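Local structure of aspartate-semialdehyde dehydrogenase (2QZ9) at the interface of chains A and B. The protein catalyses the NADPH-dependent reductive dephosphorylation of L-aspartyl-4-phosphate to L-aspartate-semialdehyde, a step in lysine, threonine and methionine biosynthesis, and works as a homodimer. Coordinates in Å, arbitrary orientation; residue numbers count along the deposited sequence, not the author numbering. Chains: chain A/B, Aspartate-semialdehyde dehydrogenase.

Contact 1: the interface of chains A and B. Residues chain A 175-176, 179, 195; chain B 175-176, 179, 195.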
# COMPACT_ATOMS: atom_id res chain seq x y z
N THR A 175 -4.61 -19.14 -0.16
CA THR A 175 -5.40 -18.68 -1.30
C THR A 175 -6.20 -19.83 -1.92
O THR A 175 -7.36 -19.65 -2.29
CB THR A 175 -4.52 -17.93 -2.35
OG1 THR A 175 -3.85 -16.83 -1.71
CG2 THR A 175 -5.36 -17.37 -3.48
N ALA A 176 -5.57 -21.01 -2.00
CA ALA A 176 -6.24 -22.22 -2.49
C ALA A 176 -7.31 -22.73 -1.53
O ALA A 176 -8.42 -23.07 -1.95
CB ALA A 176 -5.22 -23.31 -2.79
N LEU A 179 -10.32 -20.30 -1.83
CA LEU A 179 -11.04 -20.41 -3.10
C LEU A 179 -11.87 -21.69 -3.20
O LEU A 179 -12.98 -21.67 -3.72
CB LEU A 179 -10.10 -20.27 -4.30
CG LEU A 179 -9.52 -18.88 -4.62
CD1 LEU A 179 -8.77 -18.92 -5.94
CD2 LEU A 179 -10.59 -17.78 -4.65
N PHE A 195 -5.62 -12.28 0.00
CA PHE A 195 -6.61 -11.19 -0.17
C PHE A 195 -6.66 -10.19 0.98
O PHE A 195 -7.74 -9.69 1.34
CB PHE A 195 -8.03 -11.75 -0.39
CG PHE A 195 -8.11 -12.85 -1.40
CD1 PHE A 195 -8.52 -14.12 -1.01
CD2 PHE A 195 -7.81 -12.61 -2.73
CE1 PHE A 195 -8.62 -15.16 -1.95
CE2 PHE A 195 -7.89 -13.64 -3.67
CZ PHE A 195 -8.30 -14.92 -3.27
N THR B 175 -7.07 -15.10 -10.24
CA THR B 175 -6.43 -15.85 -9.16
C THR B 175 -6.64 -17.35 -9.36
O THR B 175 -5.68 -18.12 -9.28
CB THR B 175 -6.93 -15.38 -7.78
OG1 THR B 175 -6.66 -13.99 -7.62
CG2 THR B 175 -6.23 -16.13 -6.66
N ALA B 176 -7.89 -17.75 -9.64
CA ALA B 176 -8.23 -19.14 -9.99
C ALA B 176 -7.42 -19.66 -11.17
O ALA B 176 -6.78 -20.70 -11.07
CB ALA B 176 -9.73 -19.25 -10.27
N LEU B 179 -3.55 -20.11 -10.36
CA LEU B 179 -3.30 -21.24 -9.47
C LEU B 179 -3.52 -22.58 -10.19
O LEU B 179 -3.18 -23.64 -9.65
CB LEU B 179 -4.18 -21.16 -8.21
CG LEU B 179 -3.90 -20.15 -7.09
CD1 LEU B 179 -4.91 -20.31 -5.96
CD2 LEU B 179 -2.47 -20.25 -6.54
N PHE B 195 -2.39 -11.07 -7.36
CA PHE B 195 -1.04 -11.09 -6.79
C PHE B 195 -0.19 -9.85 -7.16
O PHE B 195 1.03 -9.96 -7.32
CB PHE B 195 -0.33 -12.41 -7.17
CG PHE B 195 -1.08 -13.65 -6.72
CD1 PHE B 195 -1.61 -14.54 -7.65
CD2 PHE B 195 -1.26 -13.91 -5.36
CE1 PHE B 195 -2.31 -15.68 -7.25
CE2 PHE B 195 -1.96 -15.05 -4.93
CZ PHE B 195 -2.49 -15.94 -5.88

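Contact 2: the interface of chains A and B. Residues chain A 278-281, 284-285; chain B 190-191, 198-199.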
# COMPACT_ATOMS: atom_id res chain seq x y z
N ASP A 278 2.08 5.29 -17.84
CA ASP A 278 2.76 4.02 -17.63
C ASP A 278 3.51 4.02 -16.29
O ASP A 278 4.01 5.06 -15.84
CB ASP A 278 3.66 3.65 -18.81
CG ASP A 278 3.73 2.15 -19.03
OD1 ASP A 278 4.53 1.70 -19.90
OD2 ASP A 278 2.98 1.41 -18.34
N PHE A 279 3.56 2.87 -15.64
CA PHE A 279 4.20 2.75 -14.32
C PHE A 279 4.59 1.29 -14.12
O PHE A 279 3.93 0.41 -14.67
CB PHE A 279 3.25 3.21 -13.20
CG PHE A 279 1.85 2.70 -13.36
CD1 PHE A 279 1.49 1.45 -12.88
CD2 PHE A 279 0.89 3.46 -14.03
CE1 PHE A 279 0.19 0.96 -13.04
CE2 PHE A 279 -0.40 2.99 -14.21
CZ PHE A 279 -0.76 1.74 -13.71
N PRO A 280 5.64 1.03 -13.32
CA PRO A 280 5.96 -0.37 -13.06
C PRO A 280 5.06 -1.02 -12.00
O PRO A 280 4.60 -0.35 -11.06
CB PRO A 280 7.42 -0.31 -12.58
CG PRO A 280 7.54 1.04 -11.92
CD PRO A 280 6.59 1.95 -12.66
N THR A 281 4.83 -2.31 -12.17
CA THR A 281 4.21 -3.12 -11.13
C THR A 281 5.05 -4.35 -10.85
O THR A 281 5.81 -4.80 -11.71
CB THR A 281 2.79 -3.58 -11.49
OG1 THR A 281 2.85 -4.44 -12.63
CG2 THR A 281 1.86 -2.37 -11.76
N ARG A 284 4.18 -7.43 -13.26
CA ARG A 284 4.41 -7.14 -14.67
C ARG A 284 5.86 -6.76 -15.01
O ARG A 284 6.41 -7.24 -16.00
CB ARG A 284 3.39 -6.11 -15.16
CG ARG A 284 3.34 -5.87 -16.67
CD ARG A 284 3.92 -4.51 -16.97
NE ARG A 284 3.04 -3.71 -17.80
CZ ARG A 284 3.11 -2.39 -17.94
NH1 ARG A 284 4.02 -1.68 -17.29
NH2 ARG A 284 2.25 -1.77 -18.74
N ASP A 285 6.48 -5.91 -14.20
CA ASP A 285 7.78 -5.34 -14.56
C ASP A 285 8.96 -5.72 -13.67
O ASP A 285 10.10 -5.64 -14.11
CB ASP A 285 7.67 -3.82 -14.63
CG ASP A 285 6.62 -3.36 -15.61
OD1 ASP A 285 5.52 -3.00 -15.17
OD2 ASP A 285 6.90 -3.40 -16.83
N SER B 190 -6.01 -1.65 -15.56
CA SER B 190 -4.97 -1.29 -16.51
C SER B 190 -3.87 -2.34 -16.60
O SER B 190 -3.10 -2.38 -17.58
CB SER B 190 -4.37 0.07 -16.14
OG SER B 190 -3.99 0.09 -14.77
N GLN B 191 -3.79 -3.19 -15.57
CA GLN B 191 -2.79 -4.26 -15.46
C GLN B 191 -3.40 -5.44 -14.70
O GLN B 191 -4.52 -5.33 -14.19
CB GLN B 191 -1.51 -3.76 -14.75
CG GLN B 191 -0.80 -2.58 -15.44
CD GLN B 191 0.68 -2.45 -15.09
OE1 GLN B 191 1.30 -1.41 -15.32
NE2 GLN B 191 1.25 -3.51 -14.54
N ILE B 198 -1.41 -2.04 -8.11
CA ILE B 198 -1.47 -1.10 -9.23
C ILE B 198 -1.65 0.33 -8.68
O ILE B 198 -2.74 0.67 -8.19
CB ILE B 198 -2.66 -1.44 -10.19
CG1 ILE B 198 -2.68 -2.94 -10.53
CG2 ILE B 198 -2.57 -0.58 -11.46
CD1 ILE B 198 -3.88 -3.41 -11.37
N PRO B 199 -0.58 1.16 -8.77
CA PRO B 199 -0.61 2.53 -8.23
C PRO B 199 -1.42 3.47 -9.13
O PRO B 199 -0.96 4.57 -9.48
CB PRO B 199 0.86 2.94 -8.27
CG PRO B 199 1.40 2.20 -9.45
CD PRO B 199 0.71 0.86 -9.40
O HOH W 1 -0.07 0.81 -17.23

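Contact 3: the interface of chains A and B. Residues chain A 190-191, 197-200, 204; chain B 279, 281, 310.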
# COMPACT_ATOMS: atom_id res chain seq x y z
N SER A 190 0.61 -13.14 11.61
CA SER A 190 -0.36 -13.07 12.71
C SER A 190 -1.81 -12.99 12.20
O SER A 190 -2.73 -13.49 12.86
CB SER A 190 -0.05 -11.89 13.64
OG SER A 190 0.18 -10.70 12.91
N GLN A 191 -2.01 -12.36 11.05
CA GLN A 191 -3.32 -12.32 10.40
C GLN A 191 -3.23 -13.00 9.05
O GLN A 191 -2.14 -13.35 8.60
CB GLN A 191 -3.84 -10.87 10.27
CG GLN A 191 -3.80 -10.08 11.58
CD GLN A 191 -4.82 -8.95 11.66
OE1 GLN A 191 -5.76 -8.88 10.88
NE2 GLN A 191 -4.65 -8.08 12.64
N CYS A 197 -4.08 -7.13 3.51
CA CYS A 197 -2.87 -6.32 3.69
C CYS A 197 -2.63 -6.27 5.18
O CYS A 197 -3.56 -6.02 5.95
CB CYS A 197 -3.04 -4.90 3.10
SG CYS A 197 -3.43 -4.89 1.33
N ILE A 198 -1.39 -6.53 5.58
CA ILE A 198 -1.02 -6.56 6.99
C ILE A 198 -0.01 -5.45 7.22
O ILE A 198 1.10 -5.52 6.70
CB ILE A 198 -0.41 -7.94 7.40
CG1 ILE A 198 -1.38 -9.08 7.07
CG2 ILE A 198 0.01 -7.96 8.89
CD1 ILE A 198 -0.81 -10.48 7.24
N PRO A 199 -0.40 -4.40 7.97
CA PRO A 199 0.48 -3.26 8.20
C PRO A 199 1.53 -3.56 9.29
O PRO A 199 1.73 -2.75 10.20
CB PRO A 199 -0.49 -2.17 8.66
CG PRO A 199 -1.56 -2.91 9.36
CD PRO A 199 -1.71 -4.22 8.62
N GLN A 200 2.19 -4.71 9.18
CA GLN A 200 3.24 -5.10 10.12
C GLN A 200 4.26 -6.01 9.46
O GLN A 200 3.93 -7.11 9.02
CB GLN A 200 2.66 -5.82 11.34
CG GLN A 200 3.66 -5.96 12.48
CD GLN A 200 3.54 -7.28 13.19
OE1 GLN A 200 4.47 -8.10 13.16
NE2 GLN A 200 2.41 -7.51 13.84
N PHE A 204 7.20 -5.16 16.76
CA PHE A 204 7.05 -3.77 17.14
C PHE A 204 8.17 -3.29 18.06
O PHE A 204 8.85 -4.10 18.71
CB PHE A 204 5.70 -3.56 17.82
CG PHE A 204 4.53 -3.68 16.88
CD1 PHE A 204 3.71 -4.80 16.91
CD2 PHE A 204 4.26 -2.66 15.96
CE1 PHE A 204 2.62 -4.91 16.04
CE2 PHE A 204 3.18 -2.76 15.08
CZ PHE A 204 2.36 -3.88 15.12
N PHE B 279 -4.08 -4.53 15.41
CA PHE B 279 -4.45 -3.58 14.35
C PHE B 279 -5.54 -4.16 13.42
O PHE B 279 -5.57 -5.37 13.21
CB PHE B 279 -3.22 -3.17 13.52
CG PHE B 279 -2.38 -4.32 13.06
CD1 PHE B 279 -2.75 -5.06 11.95
CD2 PHE B 279 -1.22 -4.67 13.74
CE1 PHE B 279 -1.99 -6.13 11.53
CE2 PHE B 279 -0.44 -5.75 13.32
CZ PHE B 279 -0.82 -6.47 12.22
N THR B 281 -7.44 -5.21 9.98
CA THR B 281 -7.21 -5.46 8.56
C THR B 281 -8.53 -5.61 7.81
O THR B 281 -9.60 -5.75 8.42
CB THR B 281 -6.36 -6.70 8.31
OG1 THR B 281 -7.06 -7.86 8.79
CG2 THR B 281 -4.95 -6.59 8.95
N TRP B 310 -3.33 3.92 10.86
CA TRP B 310 -3.78 2.97 9.87
C TRP B 310 -5.30 2.96 9.96
O TRP B 310 -5.88 2.72 11.03
CB TRP B 310 -3.19 1.60 10.19
CG TRP B 310 -3.60 0.45 9.29
CD1 TRP B 310 -4.45 -0.57 9.62
CD2 TRP B 310 -3.13 0.18 7.97
NE1 TRP B 310 -4.55 -1.44 8.58
CE2 TRP B 310 -3.76 -1.01 7.54
CE3 TRP B 310 -2.26 0.84 7.08
CZ2 TRP B 310 -3.53 -1.58 6.28
CZ3 TRP B 310 -2.03 0.28 5.82
CH2 TRP B 310 -2.67 -0.92 5.43

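Contact 1: the interface of chains A and B
A mainly apolar patch, helix against helix with a loop phenylalanine from each chain, joins the two subunits here: the last turns of helix 165-179 of chain A and helix 164-179 of chain B meet around the dimer two-fold. At the centre A:Thr175 and B:Thr175 touch methyl to methyl, CG2 to CG2 at 3.5 Å, with the two side chains at about a right angle. In A:Thr175 the methyl CG2 stands anti to the backbone N while OG1 lies beside it (chi1 -57°), and B:Thr175 has the same arrangement, which turns both methyls onto the partner. A leucine closes each flank: CD1 of A:Leu179, the tip of an extended branch (chi2 -173°), lies 3.8 Å from CG2 of B:Thr175 and also covers the backbone of B:Ala176. The twin contact, from CD1 of B:Leu179 to CG2 of A:Thr175, measures 3.9 Å. Each phenylalanine points its ring tip at the opposite threonine, with CZ of B:Phe195 4.0 Å from CG2 of A:Thr175. No polar bond crosses the patch; the eight residues together bury 188 Å², so it appears to rest on shape fit and apolar packing. For the protein, the site ties together the paired helices of the dimerization domains.

Contact 2: the interface of chains A and B
A chi1 of 44° puts CG of A:Phe279 between its own backbone N and carbonyl carbon, the crowded position, and thereby turns the ring toward B:Pro199 and B:Ile198, while B:Gln191, extended beyond CG, runs past it in the opposite direction. Ring and amide are almost parallel, 5° apart. B:Pro199 covers the face opposite the amide, its CG 3.5 Å from CD1 of A:Phe279, while CG2 of B:Ile198 meets CE1 nearer the rim. Tip to tip with A:Thr281, NE2 of B:Gln191 is placed 2.7 Å from the hydroxyl OG1, a bent hydrogen bond tilted from the amide plane. As modelled, OE1 of B:Gln191 faces the backbone O of A:Phe279 at 3.3 Å, oxygen against oxygen, which makes the amide assignment, and the NE2 bond with it, doubtful. The guanidinium of A:Arg284 stacks on the amide, 28° between planes. Salt bridges to A:Asp278 and A:Asp285 hold it at its edge; OD1 of A:Asp285 receives NH1 of A:Arg284 on its syn lone pair at 2.9 Å and A:Thr281 N on its anti lone pair. Tentatively, given that assignment, the oxygen of water 1 bridges OD2 of A:Asp278, at 3.3 Å, and OE1 of B:Gln191, at 3.2 Å.

Contact 3: the interface of chains A and B
The hydroxyl OG1 of B:Thr281 donates to the amide oxygen OE1 of A:Gln191 at 2.7 Å, meeting it tip to tip and tilted 25° from the carbonyl plane. On its other arm the same amide gives NE2 to the backbone O of B:Phe279 at 2.9 Å, close to in plane for both groups. Gripped at both ends, the amide is fixed in rotation, nearly parallel to the phenylalanine ring. That ring, swung by chi1 of 49°, is sandwiched between the A:Gln191 amide on one face and A:Pro199, with CB of A:Gln200, on the other. CD of A:Pro199 lies 3.5 Å from CE1 of B:Phe279, and CG2 of A:Ile198 packs near the tip CZ. The amide of A:Gln200 stands almost perpendicular to the ring and brings NE2 to its edge, 3.4 Å from CE2 of B:Phe279. CE2 also reaches the edge of the A:Phe204 ring, in its plane. On the far flank the proline lies over a face of the B:Trp310 indole in CH-pi contacts, CB 3.6 Å from the centroid of the six-membered ring and CG 3.5 Å from that of the five-membered ring. B:Trp310 projects from strand 306-313, whereas the other partners come from loops, so the site joins a segment following helix 165-179 to the dimerization-domain sheet of the partner.

Contact 1 lies about 20 Å from both contact 2 and contact 3, measured between the centres of their C-alpha atoms; contacts 2 and 3 are about 24 Å apart. The last two are two-fold twins with chains exchanged, sharing residues 190, 191, 198, 199, 279 and 281, and their glutamine amides are modelled in opposite orientations. The stretch from helix 165-179 to residue 204 supplies contact 1 and one side of contacts 2 and 3; the other side comes from residues 278-285 and strand 306-313. The centre of contact 2 is about 11 Å from A:His244, so dimer packing might help to shape the surroundings of the active site.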